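Local atomic coordinates of probable GTPase engC (Thermotoga maritima, PDB entry 1U0L), a protein that probably assists late maturation of the 30S ribosomal subunit as a circularly permuted, zinc-containing GTPase that hydrolyses GTP slowly. Residues K182-R196 with Q215-P229. Sequence-based numbering, arbitrary orientation.
Sequences KSSLLNAINPGLKLR and QLLKFDFGGYVVDTP. With GDP (guanosine-5'-diphosphate), chain E.
Asn190, the first residue past helix 182-189, reaches the turn between strands 216-218 and 224-226 and holds it by a side-chain amide. Its OD1 accepts the backbone N-H of Asp220 at 2.7 Å, in the carbonyl plane and on a lone pair, with 152° at the hydrogen. ND2 donates back to Ile189 O, and the two bonds probably fix the amide's rotation; OD1 also lies at the edge of the Phe219 ring. With an alanine in its place, the Asp220 N-H would probably lose its acceptor and the type I turn from Phe219 to Gly222 its tie to the helix end.

Apolar packing continues from the amide. Leu186, with CG anti to the backbone N (chi1 -174°), sends CD1 to Val225 CG1 at 3.6 Å and also against the Phe219 ring. Ile189 CG2 meets the Phe221 ring at its edge, 3.6 Å from CE2, while Leu193 divides its methyls, CD1 to Phe219 and CD2 to Leu217 CB.

Lys182 can be followed outward: CB and CG lie beside GDP O1B, CD runs on past it, and CE packs on Pro229 CB and CG. Bends at chi3 and chi4 then bring Lys182 NZ back to GDP O1B at 3.2 Å, and NZ also hydrogen-bonds Gly176 O. With the backbone amides of Lys182, Ser183 and Ser184 bonded to phosphate oxygens, this is consistent with a P-loop (Walker A).

At the far end, Asp227 OD2 lies over one face of the poorly ordered Arg196 guanidinium, 3.6 Å from NE, a long charge pairing without a directed N-H. The chemistry implies an apolar interface of helix and following loop with both strands, tied by the Asn190 amide and weakly by Arg196 N to Asp227 O, beside a phosphate charge probably offset by Lys182.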
loop_
_atom_site.group_PDB
_atom_site.type_symbol
_atom_site.label_atom_id
_atom_site.label_comp_id
_atom_site.label_asym_id
_atom_site.label_seq_id
_atom_site.Cartn_x
_atom_site.Cartn_y
_atom_site.Cartn_z
ATOM N N LYS A 182 -1.003 6.794 11.491
ATOM C CA LYS A 182 -1.482 5.518 10.956
ATOM C C LYS A 182 -2.233 4.635 11.962
ATOM O O LYS A 182 -3.335 4.155 11.685
ATOM C CB LYS A 182 -0.307 4.744 10.334
ATOM C CG LYS A 182 0.390 5.513 9.202
ATOM C CD LYS A 182 1.438 4.697 8.445
ATOM C CE LYS A 182 2.605 4.264 9.331
ATOM N NZ LYS A 182 3.456 5.356 9.911
ATOM N N SER A 183 -1.649 4.432 13.136
ATOM C CA SER A 183 -2.276 3.610 14.153
ATOM C C SER A 183 -3.507 4.291 14.767
ATOM O O SER A 183 -4.468 3.621 15.139
ATOM C CB SER A 183 -1.256 3.277 15.245
ATOM O OG SER A 183 -1.703 2.207 16.063
ATOM N N SER A 184 -3.480 5.616 14.874
ATOM C CA SER A 184 -4.603 6.356 15.450
ATOM C C SER A 184 -5.818 6.307 14.545
ATOM O O SER A 184 -6.949 6.223 15.031
ATOM C CB SER A 184 -4.245 7.826 15.690
ATOM O OG SER A 184 -3.112 7.975 16.526
ATOM N N LEU A 185 -5.597 6.389 13.231
ATOM C CA LEU A 185 -6.707 6.340 12.273
ATOM C C LEU A 185 -7.377 4.972 12.349
ATOM O O LEU A 185 -8.599 4.858 12.374
ATOM C CB LEU A 185 -6.198 6.591 10.853
ATOM C CG LEU A 185 -5.900 8.047 10.496
ATOM C CD1 LEU A 185 -5.092 8.142 9.214
ATOM C CD2 LEU A 185 -7.217 8.785 10.360
ATOM N N LEU A 186 -6.543 3.940 12.400
ATOM C CA LEU A 186 -6.993 2.563 12.483
ATOM C C LEU A 186 -7.976 2.392 13.625
ATOM O O LEU A 186 -9.043 1.783 13.462
ATOM C CB LEU A 186 -5.796 1.645 12.708
ATOM C CG LEU A 186 -6.075 0.148 12.685
ATOM C CD1 LEU A 186 -6.761 -0.223 11.390
ATOM C CD2 LEU A 186 -4.765 -0.611 12.818
ATOM N N ASN A 187 -7.612 2.941 14.783
ATOM C CA ASN A 187 -8.449 2.834 15.967
ATOM C C ASN A 187 -9.699 3.682 15.852
ATOM O O ASN A 187 -10.703 3.400 16.495
ATOM C CB ASN A 187 -7.660 3.220 17.216
ATOM C CG ASN A 187 -8.370 2.819 18.493
ATOM O OD1 ASN A 187 -9.324 3.467 18.912
ATOM N ND2 ASN A 187 -7.918 1.727 19.105
ATOM N N ALA A 188 -9.633 4.721 15.032
ATOM C CA ALA A 188 -10.779 5.597 14.818
ATOM C C ALA A 188 -11.802 4.889 13.923
ATOM O O ALA A 188 -13.015 5.094 14.057
ATOM C CB ALA A 188 -10.322 6.907 14.161
ATOM N N ILE A 189 -11.294 4.052 13.018
ATOM C CA ILE A 189 -12.118 3.299 12.074
ATOM C C ILE A 189 -12.780 2.102 12.735
ATOM O O ILE A 189 -13.919 1.745 12.416
ATOM C CB ILE A 189 -11.271 2.769 10.910
ATOM C CG1 ILE A 189 -10.520 3.920 10.237
ATOM C CG2 ILE A 189 -12.165 2.076 9.905
ATOM C CD1 ILE A 189 -9.422 3.467 9.288
ATOM N N ASN A 190 -12.053 1.479 13.654
ATOM C CA ASN A 190 -12.548 0.310 14.369
ATOM C C ASN A 190 -11.972 0.268 15.771
ATOM O O ASN A 190 -10.956 -0.386 15.999
ATOM C CB ASN A 190 -12.123 -0.966 13.648
ATOM C CG ASN A 190 -13.273 -1.666 12.965
ATOM O OD1 ASN A 190 -13.225 -2.889 12.751
ATOM N ND2 ASN A 190 -14.308 -0.905 12.607
ATOM N N PRO A 191 -12.604 0.955 16.731
ATOM C CA PRO A 191 -12.099 0.954 18.107
ATOM C C PRO A 191 -11.552 -0.411 18.510
ATOM O O PRO A 191 -12.232 -1.423 18.362
ATOM C CB PRO A 191 -13.326 1.356 18.911
ATOM C CG PRO A 191 -13.943 2.390 18.018
ATOM C CD PRO A 191 -13.847 1.742 16.632
ATOM N N GLY A 192 -10.316 -0.435 18.998
ATOM C CA GLY A 192 -9.706 -1.690 19.400
ATOM C C GLY A 192 -8.525 -2.106 18.538
ATOM O O GLY A 192 -7.512 -2.575 19.055
ATOM N N LEU A 193 -8.658 -1.939 17.224
ATOM C CA LEU A 193 -7.609 -2.289 16.268
ATOM C C LEU A 193 -6.419 -1.334 16.333
ATOM O O LEU A 193 -6.586 -0.132 16.546
ATOM C CB LEU A 193 -8.164 -2.253 14.843
ATOM C CG LEU A 193 -9.171 -3.306 14.403
ATOM C CD1 LEU A 193 -9.551 -3.036 12.963
ATOM C CD2 LEU A 193 -8.561 -4.696 14.544
ATOM N N LYS A 194 -5.215 -1.861 16.126
ATOM C CA LYS A 194 -4.029 -1.011 16.163
ATOM C C LYS A 194 -2.832 -1.642 15.476
ATOM O O LYS A 194 -2.729 -2.865 15.393
ATOM C CB LYS A 194 -3.662 -0.683 17.608
ATOM C CG LYS A 194 -3.376 -1.913 18.455
ATOM C CD LYS A 194 -3.134 -1.553 19.912
ATOM C CE LYS A 194 -4.308 -0.775 20.505
ATOM N NZ LYS A 194 -5.608 -1.503 20.408
ATOM N N LEU A 195 -1.933 -0.791 14.986
ATOM C CA LEU A 195 -0.719 -1.234 14.313
ATOM C C LEU A 195 0.231 -1.902 15.291
ATOM O O LEU A 195 0.052 -1.793 16.498
ATOM C CB LEU A 195 -0.021 -0.044 13.674
ATOM C CG LEU A 195 -0.766 0.604 12.511
ATOM C CD1 LEU A 195 -0.102 1.928 12.153
ATOM C CD2 LEU A 195 -0.768 -0.343 11.315
ATOM N N ARG A 196 1.241 -2.594 14.784
ATOM C CA ARG A 196 2.199 -3.241 15.665
ATOM C C ARG A 196 3.101 -2.194 16.297
ATOM O O ARG A 196 4.125 -2.530 16.890
ATOM C CB ARG A 196 3.054 -4.244 14.895
ATOM C CG ARG A 196 2.509 -5.652 14.901
ATOM C CD ARG A 196 2.264 -6.133 16.324
ATOM N NE ARG A 196 2.320 -7.587 16.429
ATOM C CZ ARG A 196 3.406 -8.313 16.177
ATOM N NH1 ARG A 196 4.534 -7.717 15.804
ATOM N NH2 ARG A 196 3.369 -9.634 16.299
ATOM N N GLN A 215 -0.028 -9.573 10.143
ATOM C CA GLN A 215 -1.277 -10.246 10.431
ATOM C C GLN A 215 -2.352 -9.479 9.713
ATOM O O GLN A 215 -2.155 -8.322 9.341
ATOM C CB GLN A 215 -1.571 -10.224 11.919
ATOM C CG GLN A 215 -0.818 -11.250 12.702
ATOM C CD GLN A 215 -1.267 -11.286 14.138
ATOM O OE1 GLN A 215 -2.439 -11.033 14.434
ATOM N NE2 GLN A 215 -0.350 -11.612 15.044
ATOM N N LEU A 216 -3.495 -10.106 9.495
ATOM C CA LEU A 216 -4.555 -9.381 8.835
ATOM C C LEU A 216 -5.590 -9.112 9.901
ATOM O O LEU A 216 -5.959 -10.008 10.646
ATOM C CB LEU A 216 -5.141 -10.196 7.680
ATOM C CG LEU A 216 -4.173 -10.521 6.537
ATOM C CD1 LEU A 216 -4.931 -11.188 5.417
ATOM C CD2 LEU A 216 -3.524 -9.242 6.019
ATOM N N LEU A 217 -6.016 -7.864 10.008
ATOM C CA LEU A 217 -7.016 -7.512 10.989
ATOM C C LEU A 217 -8.318 -7.357 10.233
ATOM O O LEU A 217 -8.373 -6.638 9.230
ATOM C CB LEU A 217 -6.639 -6.207 11.681
ATOM C CG LEU A 217 -5.330 -6.295 12.459
ATOM C CD1 LEU A 217 -4.889 -4.907 12.885
ATOM C CD2 LEU A 217 -5.515 -7.214 13.658
ATOM N N LYS A 218 -9.365 -8.035 10.697
ATOM C CA LYS A 218 -10.642 -7.952 10.016
ATOM C C LYS A 218 -11.389 -6.704 10.450
ATOM O O LYS A 218 -11.435 -6.375 11.635
ATOM C CB LYS A 218 -11.485 -9.190 10.317
ATOM C CG LYS A 218 -12.717 -9.321 9.430
ATOM C CD LYS A 218 -13.661 -10.426 9.884
ATOM C CE LYS A 218 -12.999 -11.799 9.877
ATOM N NZ LYS A 218 -11.939 -11.944 10.923
ATOM N N PHE A 219 -11.970 -6.005 9.484
ATOM C CA PHE A 219 -12.731 -4.803 9.782
ATOM C C PHE A 219 -14.169 -5.147 10.117
ATOM O O PHE A 219 -14.742 -6.099 9.581
ATOM C CB PHE A 219 -12.729 -3.841 8.590
ATOM C CG PHE A 219 -11.518 -2.960 8.520
ATOM C CD1 PHE A 219 -10.774 -2.873 7.346
ATOM C CD2 PHE A 219 -11.125 -2.212 9.622
ATOM C CE1 PHE A 219 -9.654 -2.055 7.269
ATOM C CE2 PHE A 219 -10.006 -1.389 9.557
ATOM C CZ PHE A 219 -9.270 -1.311 8.380
ATOM N N ASP A 220 -14.749 -4.351 11.002
ATOM C CA ASP A 220 -16.132 -4.528 11.401
ATOM C C ASP A 220 -16.992 -4.677 10.161
ATOM O O ASP A 220 -17.838 -5.564 10.077
ATOM C CB ASP A 220 -16.602 -3.297 12.173
ATOM C CG ASP A 220 -16.888 -3.597 13.617
ATOM O OD1 ASP A 220 -16.455 -4.671 14.088
ATOM O OD2 ASP A 220 -17.536 -2.759 14.284
ATOM N N PHE A 221 -16.743 -3.800 9.195
ATOM C CA PHE A 221 -17.503 -3.740 7.960
ATOM C C PHE A 221 -17.023 -4.622 6.823
ATOM O O PHE A 221 -17.388 -4.389 5.666
ATOM C CB PHE A 221 -17.538 -2.293 7.491
ATOM C CG PHE A 221 -16.182 -1.647 7.457
ATOM C CD1 PHE A 221 -15.283 -1.937 6.434
ATOM C CD2 PHE A 221 -15.789 -0.779 8.463
ATOM C CE1 PHE A 221 -14.014 -1.371 6.420
ATOM C CE2 PHE A 221 -14.528 -0.211 8.456
ATOM C CZ PHE A 221 -13.637 -0.506 7.432
ATOM N N GLY A 222 -16.211 -5.628 7.129
ATOM C CA GLY A 222 -15.733 -6.513 6.080
ATOM C C GLY A 222 -14.542 -5.942 5.341
ATOM O O GLY A 222 -14.577 -4.823 4.819
ATOM N N GLY A 223 -13.475 -6.723 5.286
ATOM C CA GLY A 223 -12.266 -6.277 4.627
ATOM C C GLY A 223 -11.167 -6.447 5.651
ATOM O O GLY A 223 -11.454 -6.721 6.818
ATOM N N TYR A 224 -9.918 -6.306 5.230
ATOM C CA TYR A 224 -8.817 -6.443 6.162
ATOM C C TYR A 224 -7.780 -5.368 5.974
ATOM O O TYR A 224 -7.666 -4.773 4.897
ATOM C CB TYR A 224 -8.088 -7.763 5.982
ATOM C CG TYR A 224 -8.924 -9.004 6.020
ATOM C CD1 TYR A 224 -9.628 -9.432 4.891
ATOM C CD2 TYR A 224 -8.915 -9.827 7.147
ATOM C CE1 TYR A 224 -10.289 -10.657 4.879
ATOM C CE2 TYR A 224 -9.573 -11.054 7.144
ATOM C CZ TYR A 224 -10.251 -11.464 6.007
ATOM O OH TYR A 224 -10.836 -12.702 5.987
ATOM N N VAL A 225 -7.019 -5.138 7.040
ATOM C CA VAL A 225 -5.910 -4.198 7.015
ATOM C C VAL A 225 -4.744 -4.901 7.693
ATOM O O VAL A 225 -4.919 -5.611 8.686
ATOM C CB VAL A 225 -6.210 -2.865 7.734
ATOM C CG1 VAL A 225 -6.386 -3.081 9.243
ATOM C CG2 VAL A 225 -5.075 -1.873 7.420
ATOM N N VAL A 226 -3.554 -4.705 7.141
ATOM C CA VAL A 226 -2.369 -5.360 7.660
ATOM C C VAL A 226 -1.890 -4.919 9.032
ATOM O O VAL A 226 -2.070 -3.787 9.461
ATOM C CB VAL A 226 -1.198 -5.259 6.656
ATOM C CG1 VAL A 226 -0.155 -6.322 6.957
ATOM C CG2 VAL A 226 -1.715 -5.439 5.231
ATOM N N ASP A 227 -1.301 -5.892 9.709
ATOM C CA ASP A 227 -0.717 -5.805 11.038
ATOM C C ASP A 227 0.182 -4.584 11.127
ATOM O O ASP A 227 -0.118 -3.632 11.821
ATOM C CB ASP A 227 0.110 -7.071 11.248
ATOM C CG ASP A 227 0.337 -7.390 12.685
ATOM O OD1 ASP A 227 -0.497 -6.972 13.508
ATOM O OD2 ASP A 227 1.338 -8.080 12.984
ATOM N N THR A 228 1.288 -4.635 10.392
ATOM C CA THR A 228 2.280 -3.569 10.359
ATOM C C THR A 228 2.077 -2.680 9.115
ATOM O O THR A 228 1.235 -2.981 8.264
ATOM C CB THR A 228 3.705 -4.184 10.371
ATOM O OG1 THR A 228 4.118 -4.502 9.038
ATOM C CG2 THR A 228 3.711 -5.484 11.191
ATOM N N PRO A 229 2.834 -1.567 9.001
ATOM C CA PRO A 229 2.689 -0.664 7.849
ATOM C C PRO A 229 3.424 -1.097 6.598
ATOM O O PRO A 229 4.398 -1.859 6.665
ATOM C CB PRO A 229 3.215 0.676 8.371
ATOM C CG PRO A 229 3.130 0.551 9.847
ATOM C CD PRO A 229 3.552 -0.881 10.085
HETATM P PB GDP E . 1.766 6.298 13.421
HETATM O O1B GDP E . 1.546 6.842 12.042
HETATM O O2B GDP E . 3.229 6.028 13.739
HETATM O O3B GDP E . 0.912 5.048 13.727
HETATM O O3A GDP E . 1.271 7.492 14.476
HETATM P PA GDP E . 0.287 7.403 15.697
HETATM O O1A GDP E . 0.890 6.638 16.831
HETATM O O2A GDP E . -1.074 6.894 15.239
HETATM O "O5'" GDP E . 0.078 8.956 16.115
HETATM C "C5'" GDP E . 1.198 9.705 16.595
HETATM C "C4'" GDP E . 0.748 10.751 17.568
HETATM O "O4'" GDP E . -0.094 11.671 16.835
HETATM C "C3'" GDP E . -0.030 10.243 18.825
HETATM O "O3'" GDP E . 0.605 10.902 20.016
HETATM C "C2'" GDP E . -1.466 10.738 18.616
HETATM O "O2'" GDP E . -1.997 11.156 19.868
HETATM C "C1'" GDP E . -1.312 11.840 17.500
HETATM N N9 GDP E . -2.418 11.874 16.358
HETATM C C8 GDP E . -2.692 10.881 15.468
HETATM N N7 GDP E . -3.675 11.253 14.625
HETATM C C5 GDP E . -4.023 12.541 15.009
HETATM C C6 GDP E . -4.999 13.434 14.475
HETATM O O6 GDP E . -5.744 13.214 13.517
HETATM N N1 GDP E . -5.064 14.674 15.145
HETATM C C2 GDP E . -4.250 14.981 16.224
HETATM N N2 GDP E . -4.399 16.189 16.796
HETATM N N3 GDP E . -3.322 14.126 16.724
HETATM C C4 GDP E . -3.267 12.937 16.076
#